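Local coordinates for plasmin and fibronectin-binding protein A (Streptococcus pneumoniae, PDB 4MR0) that binds human fibronectin, plasmin, plasminogen and serum albumin as a surface adhesin and invasin of the bacterium, at residues Asn188-Ile192 with Val193-Gly197; Leu198-Asp201 with Asp202-Val206; Val254-Asn258 with Val259-Asp263; Glu308-Arg312 with Lys313-Tyr317. All coordinates share one frame; numbering follows the deposited sequence.

Contact 1 of 4, residues Asn188-Ile192 with Val193-Gly197; sequences NHPSI and VFMTG. With MN (manganese (II) ion), chain F.
Met195 reaches back along the chain, round the corner at Val193, and ends on Pro190, five residues earlier. Its methyl CE lies 4.0 Å from Pro190 CG, and the two side chains cross at about a right angle. Met195 CE also comes within 4.2 Å of CB of Ile192. The reach depends on an extended chain beyond CG (chi2 -169°, chi3 -173°). The corner lies between two short strands, 191-192 and 194-195, which both pair with strand 243-252 of the parallel beta-helix. Val193 CG1 packs over one face of the Phe194 ring, offset toward the rim.

Before the corner, His189 binds a manganese ion through NE2 at 2.3 Å. Its other nitrogen is also engaged: His189 ND1 donates to Pro190 O at 2.7 Å. That acceptor lies 5° from the ring plane and offers a lone pair. Glu162 and the carbonyl oxygen of Thr200 complete the protein ligands, and three waters bind the ion as well.

With ND1 as donor, NE2 presents its lone pair to the metal. The Pro190 carbonyl therefore acts as a second-shell group. Together with the metal bond it holds the rotation of the imidazole, and it would be expected to strengthen the ring as a ligand.

Contact 2 of 4, residues Leu198-Asp201 with Asp202-Val206; sequences LFTD and DGAQV. With MN (manganese (II) ion), chain F.
Asp201 O accepts from Ala204 N at 3.0 Å and closes a type II beta turn from Asp201 to Ala204, with Asp202 at its second position. The donor sits above the carbonyl plane, 35° out of it. Gly203 takes the third position of the turn with a positive phi of 99°.

Asp202 is tied to the far side of the turn by Gln205. Gln205 NE2 gives a nearly straight bond to Asp202 OD1 (2.9 Å, 170°) and meets its anti lone pair. The other end of the same amide, Gln205 OE1, accepts from Gly203 N at 2.7 Å. The bend at chi2 of Gln205 turns the amide back over the turn. Gln205 also lies alongside Phe199, pointing the same way, with Gln205 NE2 3.9 Å from CE2 of Phe199.

Asp201 faces the manganese ion bound by His189 and Glu162. Thr200 O binds the manganese ion directly at 2.2 Å. Asp201 OD2 accepts from a metal-bound water at 2.8 Å, and Phe199 O accepts from another. Two more waters bridge the loop, one between Leu198 O and Val206 N, the other between Thr200 OG1 and Ala204 O.

The loop thus offers the metal one carbonyl oxygen directly. Asp201 acts in the second shell, where its negative charge would be expected to offset part of the metal charge and to orient the water.

Contact 3 of 4, residues Val254-Asn258 with Val259-Asp263; sequences VTIKN and VTFKD
Ile256 meets Val259 and Phe261 inside a right-handed parallel beta-helix, at the bend between strands 254-257 and 260-265. Both segments belong to the first PbH1 repeat. Val254 and Thr255 begin the first strand and pair through their backbones with neighbouring coils.

Ile256 points into the core, toward the second segment. Its CG2 branch does the touching. Ile256 CG2 lies 4.0 Å from Val259 CG2, the two side chains crossing obliquely. The Lys257 side chain starts away from the second segment, while Lys257 O lies 3.3 Å from Val259 CG2. Asn258 makes the bend with a positive phi of 51°. Its OD1 is bonded to Arg284 of the next coil, which also bonds to Thr260 OG1.

After the bend, Val259 and Phe261 line the interior with Ile256. Val259 CG1 is anti to the backbone N (chi1 -179°) and packs over one face of the Phe261 ring, offset toward the rim. Phe285 stacks with the same ring, continuing the aromatic packing from coil to coil. The Ile256 and Phe261 side chains cross at about a right angle, and Ile256 CG2 meets the ring edge in its plane, 3.9 Å from Phe261 CZ.

Contact 4 of 4, residues Glu308-Arg312 with Lys313-Tyr317; sequences EPLTR and KGFPY. With MN (manganese (II) ion), chain G.
A manganese site joins Glu308, at the end of strand 306-308, to Gly314 in the turn that follows Thr311. Glu308 binds the ion through both carboxylate oxygens, unequally: OE2 at 2.3 Å and OE1 at 2.6 Å. Gly314 O binds the manganese ion at 2.2 Å. Gln271 and Gln306 supply the other two ligands, both through OE1.

Thr311 shapes the turn. Thr311 OG1 accepts from Gly314 N at 3.2 Å in a nearly straight bond (167°). The hydroxyl sits between the backbone N and the carbonyl carbon (chi1 68°), which brings it to that N-H.

The Phe315 side chain packs beside the site. Leu310 CD1 lies 3.5 Å from Phe315 CD2. Glu308 OE2 is near the ring edge, close to its plane, 4.0 Å from Phe315 CD1. Tyr317 CD2 lies over the centre of one ring face. Trp208 meets the Phe315 ring edge-to-face.

Thr311 OG1 holds Gly314 N, and a weak bond from Phe315 N to Thr311 O reaches the peptide that carries the metal-binding Gly314 O. Thr311 thus acts in the second shell. Among the ligands, one carboxylate and three neutral oxygens would be expected to set one formal negative charge against the divalent ion.

Overall arrangement
All four contacts lie in the N-terminal half of the modelled beta-helix and follow one another along the chain. Contacts 1 and 2 have centres about 10 Å apart and share one manganese site, with His189 from the first and Thr200 from the second. Contact 4 holds another manganese site. It touches contact 1 through Tyr317, which packs on Pro190, Ile192 and Met195. It touches contact 2 through a probable hydrogen bond from Gln205 NE2 to Pro316 O. Contact 3 lies at a coil bend, its centre about 16 Å from that of contact 1 and 25 Å from that of contact 2. Strand 243-252 packs on contacts 1, 3 and 4. Metal-bearing loops are thereby joined to the stacked coils of the adhesin.

Contact 1 of 4, residues Asn188-Ile192 with Val193-Gly197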
loop_
_atom_site.group_PDB
_atom_site.type_symbol
_atom_site.label_atom_id
_atom_site.label_comp_id
_atom_site.label_asym_id
_atom_site.label_seq_id
_atom_site.Cartn_x
_atom_site.Cartn_y
_atom_site.Cartn_z
ATOM N N ASN A 188 0.260 -24.065 -9.630
ATOM C CA ASN A 188 0.738 -24.151 -8.245
ATOM C C ASN A 188 2.106 -23.478 -8.130
ATOM O O ASN A 188 2.980 -23.946 -7.389
ATOM C CB ASN A 188 0.866 -25.629 -7.852
ATOM C CG ASN A 188 1.071 -25.830 -6.358
ATOM O OD1 ASN A 188 1.752 -26.768 -5.935
ATOM N ND2 ASN A 188 0.465 -24.965 -5.552
ATOM N N HIS A 189 2.275 -22.367 -8.842
ATOM C CA HIS A 189 3.557 -21.672 -8.886
ATOM C C HIS A 189 3.341 -20.159 -8.994
ATOM O O HIS A 189 2.397 -19.698 -9.641
ATOM C CB HIS A 189 4.308 -22.216 -10.109
ATOM C CG HIS A 189 5.734 -21.779 -10.228
ATOM N ND1 HIS A 189 6.098 -20.481 -10.524
ATOM C CD2 HIS A 189 6.886 -22.494 -10.195
ATOM C CE1 HIS A 189 7.410 -20.419 -10.675
ATOM N NE2 HIS A 189 7.911 -21.626 -10.480
ATOM N N PRO A 190 4.212 -19.362 -8.351
ATOM C CA PRO A 190 4.028 -17.912 -8.443
ATOM C C PRO A 190 4.271 -17.383 -9.856
ATOM O O PRO A 190 4.975 -18.004 -10.652
ATOM C CB PRO A 190 5.033 -17.366 -7.429
ATOM C CG PRO A 190 6.101 -18.424 -7.386
ATOM C CD PRO A 190 5.301 -19.706 -7.421
ATOM N N SER A 191 3.662 -16.244 -10.164
ATOM C CA SER A 191 3.824 -15.613 -11.469
ATOM C C SER A 191 4.314 -14.198 -11.189
ATOM O O SER A 191 3.614 -13.216 -11.431
ATOM C CB SER A 191 2.490 -15.589 -12.222
ATOM O OG SER A 191 2.645 -15.063 -13.533
ATOM N N ILE A 192 5.523 -14.119 -10.642
ATOM C CA ILE A 192 6.169 -12.858 -10.295
ATOM C C ILE A 192 7.451 -12.826 -11.117
ATOM O O ILE A 192 8.250 -13.758 -11.060
ATOM C CB ILE A 192 6.484 -12.823 -8.788
ATOM C CG1 ILE A 192 5.172 -12.970 -8.000
ATOM C CG2 ILE A 192 7.224 -11.532 -8.424
ATOM C CD1 ILE A 192 5.350 -13.108 -6.482
ATOM N N VAL A 193 7.634 -11.753 -11.880
ATOM C CA VAL A 193 8.783 -11.607 -12.775
ATOM C C VAL A 193 10.190 -11.581 -12.179
ATOM O O VAL A 193 11.078 -12.288 -12.660
ATOM C CB VAL A 193 8.609 -10.352 -13.665
ATOM C CG1 VAL A 193 9.718 -10.290 -14.703
ATOM C CG2 VAL A 193 7.254 -10.395 -14.351
ATOM N N PHE A 194 10.396 -10.769 -11.147
ATOM C CA PHE A 194 11.706 -10.635 -10.514
ATOM C C PHE A 194 11.712 -10.989 -9.027
ATOM O O PHE A 194 10.796 -10.610 -8.296
ATOM C CB PHE A 194 12.210 -9.194 -10.662
ATOM C CG PHE A 194 12.407 -8.755 -12.082
ATOM C CD1 PHE A 194 13.456 -9.268 -12.839
ATOM C CD2 PHE A 194 11.538 -7.842 -12.666
ATOM C CE1 PHE A 194 13.644 -8.866 -14.155
ATOM C CE2 PHE A 194 11.714 -7.432 -13.980
ATOM C CZ PHE A 194 12.771 -7.953 -14.727
ATOM N N MET A 195 12.757 -11.700 -8.598
ATOM C CA MET A 195 12.942 -12.085 -7.197
ATOM C C MET A 195 14.407 -11.876 -6.800
ATOM O O MET A 195 15.295 -11.908 -7.658
ATOM C CB MET A 195 12.566 -13.544 -6.984
ATOM C CG MET A 195 11.069 -13.813 -7.016
ATOM S SD MET A 195 10.643 -15.487 -6.460
ATOM C CE MET A 195 8.910 -15.575 -6.793
ATOM N N THR A 196 14.659 -11.639 -5.512
ATOM C CA THR A 196 16.018 -11.424 -5.022
ATOM C C THR A 196 16.579 -12.677 -4.359
ATOM O O THR A 196 17.586 -12.632 -3.649
ATOM C CB THR A 196 16.076 -10.271 -4.009
ATOM O OG1 THR A 196 15.277 -10.597 -2.868
ATOM C CG2 THR A 196 15.571 -8.979 -4.639
ATOM N N GLY A 197 15.916 -13.798 -4.600
ATOM C CA GLY A 197 16.356 -15.067 -4.052
ATOM C C GLY A 197 15.851 -16.170 -4.959
ATOM O O GLY A 197 14.923 -15.955 -5.736
HETATM MN MN MN F . 9.912 -22.635 -11.113
HETATM O O HOH W 1 8.814 -24.556 -12.004
HETATM O O HOH W 2 11.957 -23.521 -11.526
HETATM O O HOH W 3 11.234 -20.738 -10.527
#

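Contact 2 of 4, residues Leu198-Asp201 with Asp202-Val206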
loop_
_atom_site.group_PDB
_atom_site.type_symbol
_atom_site.label_atom_id
_atom_site.label_comp_id
_atom_site.label_asym_id
_atom_site.label_seq_id
_atom_site.Cartn_x
_atom_site.Cartn_y
_atom_site.Cartn_z
ATOM N N LEU A 198 16.443 -17.354 -4.859
ATOM C CA LEU A 198 16.044 -18.466 -5.714
ATOM C C LEU A 198 14.700 -19.098 -5.379
ATOM O O LEU A 198 14.277 -19.141 -4.223
ATOM C CB LEU A 198 17.119 -19.558 -5.692
ATOM C CG LEU A 198 18.491 -19.192 -6.265
ATOM C CD1 LEU A 198 19.408 -20.411 -6.191
ATOM C CD2 LEU A 198 18.344 -18.725 -7.712
ATOM N N PHE A 199 14.036 -19.578 -6.422
ATOM C CA PHE A 199 12.766 -20.275 -6.289
ATOM C C PHE A 199 12.686 -21.259 -7.453
ATOM O O PHE A 199 13.015 -20.915 -8.588
ATOM C CB PHE A 199 11.577 -19.307 -6.341
ATOM C CG PHE A 199 10.249 -19.982 -6.109
ATOM C CD1 PHE A 199 9.606 -20.661 -7.145
ATOM C CD2 PHE A 199 9.681 -20.007 -4.837
ATOM C CE1 PHE A 199 8.420 -21.356 -6.919
ATOM C CE2 PHE A 199 8.492 -20.701 -4.597
ATOM C CZ PHE A 199 7.861 -21.379 -5.639
ATOM N N THR A 200 12.269 -22.485 -7.161
ATOM C CA THR A 200 12.137 -23.519 -8.183
ATOM C C THR A 200 10.685 -23.982 -8.214
ATOM O O THR A 200 9.922 -23.617 -9.105
ATOM C CB THR A 200 13.055 -24.724 -7.879
ATOM O OG1 THR A 200 12.874 -25.140 -6.518
ATOM C CG2 THR A 200 14.512 -24.349 -8.093
ATOM N N ASP A 201 10.302 -24.785 -7.230
ATOM C CA ASP A 201 8.930 -25.272 -7.144
ATOM C C ASP A 201 8.493 -25.279 -5.690
ATOM O O ASP A 201 9.328 -25.266 -4.784
ATOM C CB ASP A 201 8.818 -26.686 -7.721
ATOM C CG ASP A 201 9.352 -26.780 -9.142
ATOM O OD1 ASP A 201 10.569 -27.019 -9.309
ATOM O OD2 ASP A 201 8.560 -26.594 -10.093
ATOM N N ASP A 202 7.188 -25.286 -5.464
ATOM C CA ASP A 202 6.674 -25.299 -4.102
ATOM C C ASP A 202 7.103 -26.612 -3.450
ATOM O O ASP A 202 7.031 -27.676 -4.071
ATOM C CB ASP A 202 5.151 -25.164 -4.117
ATOM C CG ASP A 202 4.567 -24.999 -2.729
ATOM O OD1 ASP A 202 5.226 -24.363 -1.877
ATOM O OD2 ASP A 202 3.442 -25.489 -2.496
ATOM N N GLY A 203 7.572 -26.530 -2.211
ATOM C CA GLY A 203 8.024 -27.714 -1.511
ATOM C C GLY A 203 9.533 -27.822 -1.576
ATOM O O GLY A 203 10.142 -28.619 -0.862
ATOM N N ALA A 204 10.140 -27.008 -2.434
ATOM C CA ALA A 204 11.592 -27.000 -2.599
ATOM C C ALA A 204 12.185 -25.628 -2.275
ATOM O O ALA A 204 13.307 -25.319 -2.689
ATOM C CB ALA A 204 11.956 -27.391 -4.021
ATOM N N GLN A 205 11.439 -24.804 -1.543
ATOM C CA GLN A 205 11.934 -23.475 -1.186
ATOM C C GLN A 205 13.250 -23.573 -0.433
ATOM O O GLN A 205 13.524 -24.569 0.230
ATOM C CB GLN A 205 10.920 -22.715 -0.323
ATOM C CG GLN A 205 9.748 -22.131 -1.098
ATOM C CD GLN A 205 8.596 -23.105 -1.236
ATOM O OE1 GLN A 205 8.795 -24.328 -1.280
ATOM N NE2 GLN A 205 7.382 -22.571 -1.319
ATOM N N VAL A 206 14.068 -22.534 -0.552
ATOM C CA VAL A 206 15.348 -22.488 0.137
ATOM C C VAL A 206 15.415 -21.188 0.924
ATOM O O VAL A 206 14.616 -20.271 0.702
ATOM C CB VAL A 206 16.541 -22.524 -0.856
ATOM C CG1 VAL A 206 16.575 -23.860 -1.597
ATOM C CG2 VAL A 206 16.433 -21.369 -1.844
HETATM MN MN MN F . 9.912 -22.635 -11.113
HETATM O O HOH W 4 12.859 -20.796 -2.552
HETATM O O HOH W 3 11.234 -20.738 -10.527
HETATM O O HOH W 5 15.079 -26.028 -4.883
HETATM O O HOH W 1 8.814 -24.556 -12.004
HETATM O O HOH W 2 11.957 -23.521 -11.526
#

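Contact 3 of 4, residues Val254-Asn258 with Val259-Asp263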
loop_
_atom_site.group_PDB
_atom_site.type_symbol
_atom_site.label_atom_id
_atom_site.label_comp_id
_atom_site.label_asym_id
_atom_site.label_seq_id
_atom_site.Cartn_x
_atom_site.Cartn_y
_atom_site.Cartn_z
ATOM N N VAL A 254 17.675 -1.247 -2.171
ATOM C CA VAL A 254 17.051 -1.597 -3.440
ATOM C C VAL A 254 16.328 -0.362 -3.943
ATOM O O VAL A 254 15.587 0.280 -3.191
ATOM C CB VAL A 254 16.032 -2.741 -3.262
ATOM C CG1 VAL A 254 15.390 -3.085 -4.600
ATOM C CG2 VAL A 254 16.729 -3.965 -2.677
ATOM N N THR A 255 16.544 -0.025 -5.210
ATOM C CA THR A 255 15.909 1.151 -5.797
ATOM C C THR A 255 15.148 0.808 -7.067
ATOM O O THR A 255 15.724 0.269 -8.007
ATOM C CB THR A 255 16.957 2.232 -6.153
ATOM O OG1 THR A 255 17.642 2.641 -4.965
ATOM C CG2 THR A 255 16.280 3.454 -6.781
ATOM N N ILE A 256 13.851 1.107 -7.081
ATOM C CA ILE A 256 13.014 0.862 -8.254
ATOM C C ILE A 256 12.452 2.227 -8.638
ATOM O O ILE A 256 11.793 2.875 -7.829
ATOM C CB ILE A 256 11.834 -0.089 -7.936
ATOM C CG1 ILE A 256 12.360 -1.495 -7.619
ATOM C CG2 ILE A 256 10.870 -0.131 -9.111
ATOM C CD1 ILE A 256 11.278 -2.475 -7.206
ATOM N N LYS A 257 12.713 2.672 -9.859
ATOM C CA LYS A 257 12.214 3.972 -10.260
ATOM C C LYS A 257 11.853 4.107 -11.724
ATOM O O LYS A 257 12.410 3.435 -12.588
ATOM C CB LYS A 257 13.227 5.047 -9.877
ATOM C CG LYS A 257 14.631 4.796 -10.376
ATOM C CD LYS A 257 15.621 5.704 -9.647
ATOM C CE LYS A 257 15.261 7.175 -9.807
ATOM N NZ LYS A 257 16.157 8.064 -9.008
ATOM N N ASN A 258 10.904 5.000 -11.973
ATOM C CA ASN A 258 10.405 5.287 -13.309
ATOM C C ASN A 258 10.008 4.027 -14.065
ATOM O O ASN A 258 10.438 3.793 -15.199
ATOM C CB ASN A 258 11.444 6.081 -14.104
ATOM C CG ASN A 258 10.870 6.661 -15.388
ATOM O OD1 ASN A 258 9.694 7.008 -15.451
ATOM N ND2 ASN A 258 11.707 6.783 -16.410
ATOM N N VAL A 259 9.177 3.216 -13.426
ATOM C CA VAL A 259 8.698 1.990 -14.041
ATOM C C VAL A 259 7.177 2.027 -14.126
ATOM O O VAL A 259 6.511 2.488 -13.202
ATOM C CB VAL A 259 9.086 0.739 -13.223
ATOM C CG1 VAL A 259 8.565 -0.509 -13.933
ATOM C CG2 VAL A 259 10.600 0.671 -13.034
ATOM N N THR A 260 6.635 1.551 -15.241
ATOM C CA THR A 260 5.190 1.501 -15.410
ATOM C C THR A 260 4.775 0.044 -15.207
ATOM O O THR A 260 5.156 -0.820 -15.988
ATOM C CB THR A 260 4.779 1.964 -16.830
ATOM O OG1 THR A 260 5.153 3.334 -17.005
ATOM C CG2 THR A 260 3.272 1.834 -17.026
ATOM N N PHE A 261 4.012 -0.224 -14.152
ATOM C CA PHE A 261 3.545 -1.578 -13.850
ATOM C C PHE A 261 2.115 -1.741 -14.338
ATOM O O PHE A 261 1.229 -0.992 -13.929
ATOM C CB PHE A 261 3.575 -1.836 -12.346
ATOM C CG PHE A 261 4.931 -1.689 -11.734
ATOM C CD1 PHE A 261 5.428 -0.430 -11.400
ATOM C CD2 PHE A 261 5.698 -2.817 -11.453
ATOM C CE1 PHE A 261 6.671 -0.298 -10.795
ATOM C CE2 PHE A 261 6.944 -2.700 -10.851
ATOM C CZ PHE A 261 7.431 -1.432 -10.514
ATOM N N LYS A 262 1.879 -2.736 -15.187
ATOM C CA LYS A 262 0.544 -2.938 -15.732
ATOM C C LYS A 262 -0.134 -4.273 -15.480
ATOM O O LYS A 262 0.490 -5.336 -15.526
ATOM C CB LYS A 262 0.561 -2.745 -17.251
ATOM C CG LYS A 262 1.013 -1.392 -17.751
ATOM C CD LYS A 262 0.901 -1.358 -19.273
ATOM C CE LYS A 262 1.346 -0.020 -19.847
ATOM N NZ LYS A 262 1.162 0.010 -21.328
ATOM N N ASP A 263 -1.436 -4.186 -15.244
ATOM C CA ASP A 263 -2.312 -5.337 -15.092
ATOM C C ASP A 263 -1.904 -6.525 -14.238
ATOM O O ASP A 263 -1.642 -7.618 -14.746
ATOM C CB ASP A 263 -2.681 -5.829 -16.494
ATOM C CG ASP A 263 -3.144 -4.699 -17.390
ATOM O OD1 ASP A 263 -4.067 -3.968 -16.974
ATOM O OD2 ASP A 263 -2.585 -4.532 -18.497
#

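Contact 4 of 4, residues Glu308-Arg312 with Lys313-Tyr317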
loop_
_atom_site.group_PDB
_atom_site.type_symbol
_atom_site.label_atom_id
_atom_site.label_comp_id
_atom_site.label_asym_id
_atom_site.label_seq_id
_atom_site.Cartn_x
_atom_site.Cartn_y
_atom_site.Cartn_z
ATOM N N GLU A 308 5.995 -5.840 4.312
ATOM C CA GLU A 308 5.714 -6.768 5.391
ATOM C C GLU A 308 6.957 -7.375 6.014
ATOM O O GLU A 308 8.065 -7.218 5.504
ATOM C CB GLU A 308 4.879 -7.905 4.804
ATOM C CG GLU A 308 5.705 -8.730 3.799
ATOM C CD GLU A 308 4.873 -9.585 2.867
ATOM O OE1 GLU A 308 3.883 -10.194 3.326
ATOM O OE2 GLU A 308 5.227 -9.662 1.669
ATOM N N PRO A 309 6.783 -8.054 7.159
ATOM C CA PRO A 309 7.930 -8.695 7.811
ATOM C C PRO A 309 8.156 -9.973 7.007
ATOM O O PRO A 309 7.290 -10.377 6.231
ATOM C CB PRO A 309 7.430 -8.954 9.236
ATOM C CG PRO A 309 5.946 -9.083 9.066
ATOM C CD PRO A 309 5.626 -7.988 8.070
ATOM N N LEU A 310 9.305 -10.611 7.185
ATOM C CA LEU A 310 9.617 -11.809 6.419
ATOM C C LEU A 310 9.207 -13.125 7.086
ATOM O O LEU A 310 9.893 -13.624 7.987
ATOM C CB LEU A 310 11.122 -11.813 6.096
ATOM C CG LEU A 310 11.697 -12.861 5.141
ATOM C CD1 LEU A 310 10.998 -12.805 3.792
ATOM C CD2 LEU A 310 13.195 -12.595 4.972
ATOM N N THR A 311 8.077 -13.669 6.639
ATOM C CA THR A 311 7.553 -14.940 7.148
ATOM C C THR A 311 7.119 -15.773 5.949
ATOM O O THR A 311 6.890 -15.240 4.866
ATOM C CB THR A 311 6.318 -14.743 8.072
ATOM O OG1 THR A 311 5.203 -14.279 7.301
ATOM C CG2 THR A 311 6.631 -13.736 9.177
ATOM N N ARG A 312 7.003 -17.082 6.134
ATOM C CA ARG A 312 6.594 -17.944 5.036
ATOM C C ARG A 312 5.140 -17.674 4.648
ATOM O O ARG A 312 4.767 -17.788 3.480
ATOM C CB ARG A 312 6.815 -19.413 5.423
ATOM C CG ARG A 312 8.291 -19.738 5.615
ATOM C CD ARG A 312 8.530 -21.165 6.097
ATOM N NE ARG A 312 8.184 -22.164 5.092
ATOM C CZ ARG A 312 8.362 -23.473 5.259
ATOM N NH1 ARG A 312 8.881 -23.933 6.391
ATOM N NH2 ARG A 312 8.021 -24.323 4.299
ATOM N N LYS A 313 4.332 -17.287 5.630
ATOM C CA LYS A 313 2.925 -16.982 5.395
ATOM C C LYS A 313 2.774 -15.805 4.425
ATOM O O LYS A 313 2.003 -15.870 3.468
ATOM C CB LYS A 313 2.238 -16.650 6.724
ATOM C CG LYS A 313 0.778 -16.221 6.592
ATOM C CD LYS A 313 -0.112 -17.375 6.153
ATOM C CE LYS A 313 -1.540 -16.905 5.888
ATOM N NZ LYS A 313 -2.132 -16.198 7.067
ATOM N N GLY A 314 3.513 -14.726 4.669
ATOM C CA GLY A 314 3.429 -13.572 3.790
ATOM C C GLY A 314 4.435 -13.576 2.644
ATOM O O GLY A 314 4.309 -12.804 1.702
ATOM N N PHE A 315 5.440 -14.442 2.715
ATOM C CA PHE A 315 6.465 -14.492 1.672
ATOM C C PHE A 315 6.809 -15.970 1.443
ATOM O O PHE A 315 7.881 -16.441 1.820
ATOM C CB PHE A 315 7.702 -13.701 2.138
ATOM C CG PHE A 315 8.557 -13.181 1.019
ATOM C CD1 PHE A 315 8.162 -12.065 0.280
ATOM C CD2 PHE A 315 9.749 -13.816 0.689
ATOM C CE1 PHE A 315 8.949 -11.589 -0.768
ATOM C CE2 PHE A 315 10.543 -13.352 -0.356
ATOM C CZ PHE A 315 10.138 -12.233 -1.091
ATOM N N PRO A 316 5.889 -16.714 0.813
ATOM C CA PRO A 316 6.030 -18.145 0.517
ATOM C C PRO A 316 7.090 -18.543 -0.504
ATOM O O PRO A 316 7.214 -19.722 -0.840
ATOM C CB PRO A 316 4.622 -18.535 0.071
ATOM C CG PRO A 316 4.163 -17.306 -0.647
ATOM C CD PRO A 316 4.619 -16.188 0.273
ATOM N N TYR A 317 7.873 -17.575 -0.967
ATOM C CA TYR A 317 8.906 -17.829 -1.966
ATOM C C TYR A 317 10.220 -18.317 -1.376
ATOM O O TYR A 317 11.105 -18.758 -2.107
ATOM C CB TYR A 317 9.146 -16.551 -2.772
ATOM C CG TYR A 317 7.850 -15.831 -3.049
ATOM C CD1 TYR A 317 6.874 -16.411 -3.859
ATOM C CD2 TYR A 317 7.557 -14.616 -2.424
ATOM C CE1 TYR A 317 5.632 -15.808 -4.034
ATOM C CE2 TYR A 317 6.321 -14.004 -2.589
ATOM C CZ TYR A 317 5.362 -14.610 -3.394
ATOM O OH TYR A 317 4.124 -14.037 -3.539
HETATM MN MN MN G . 3.488 -10.950 0.902
#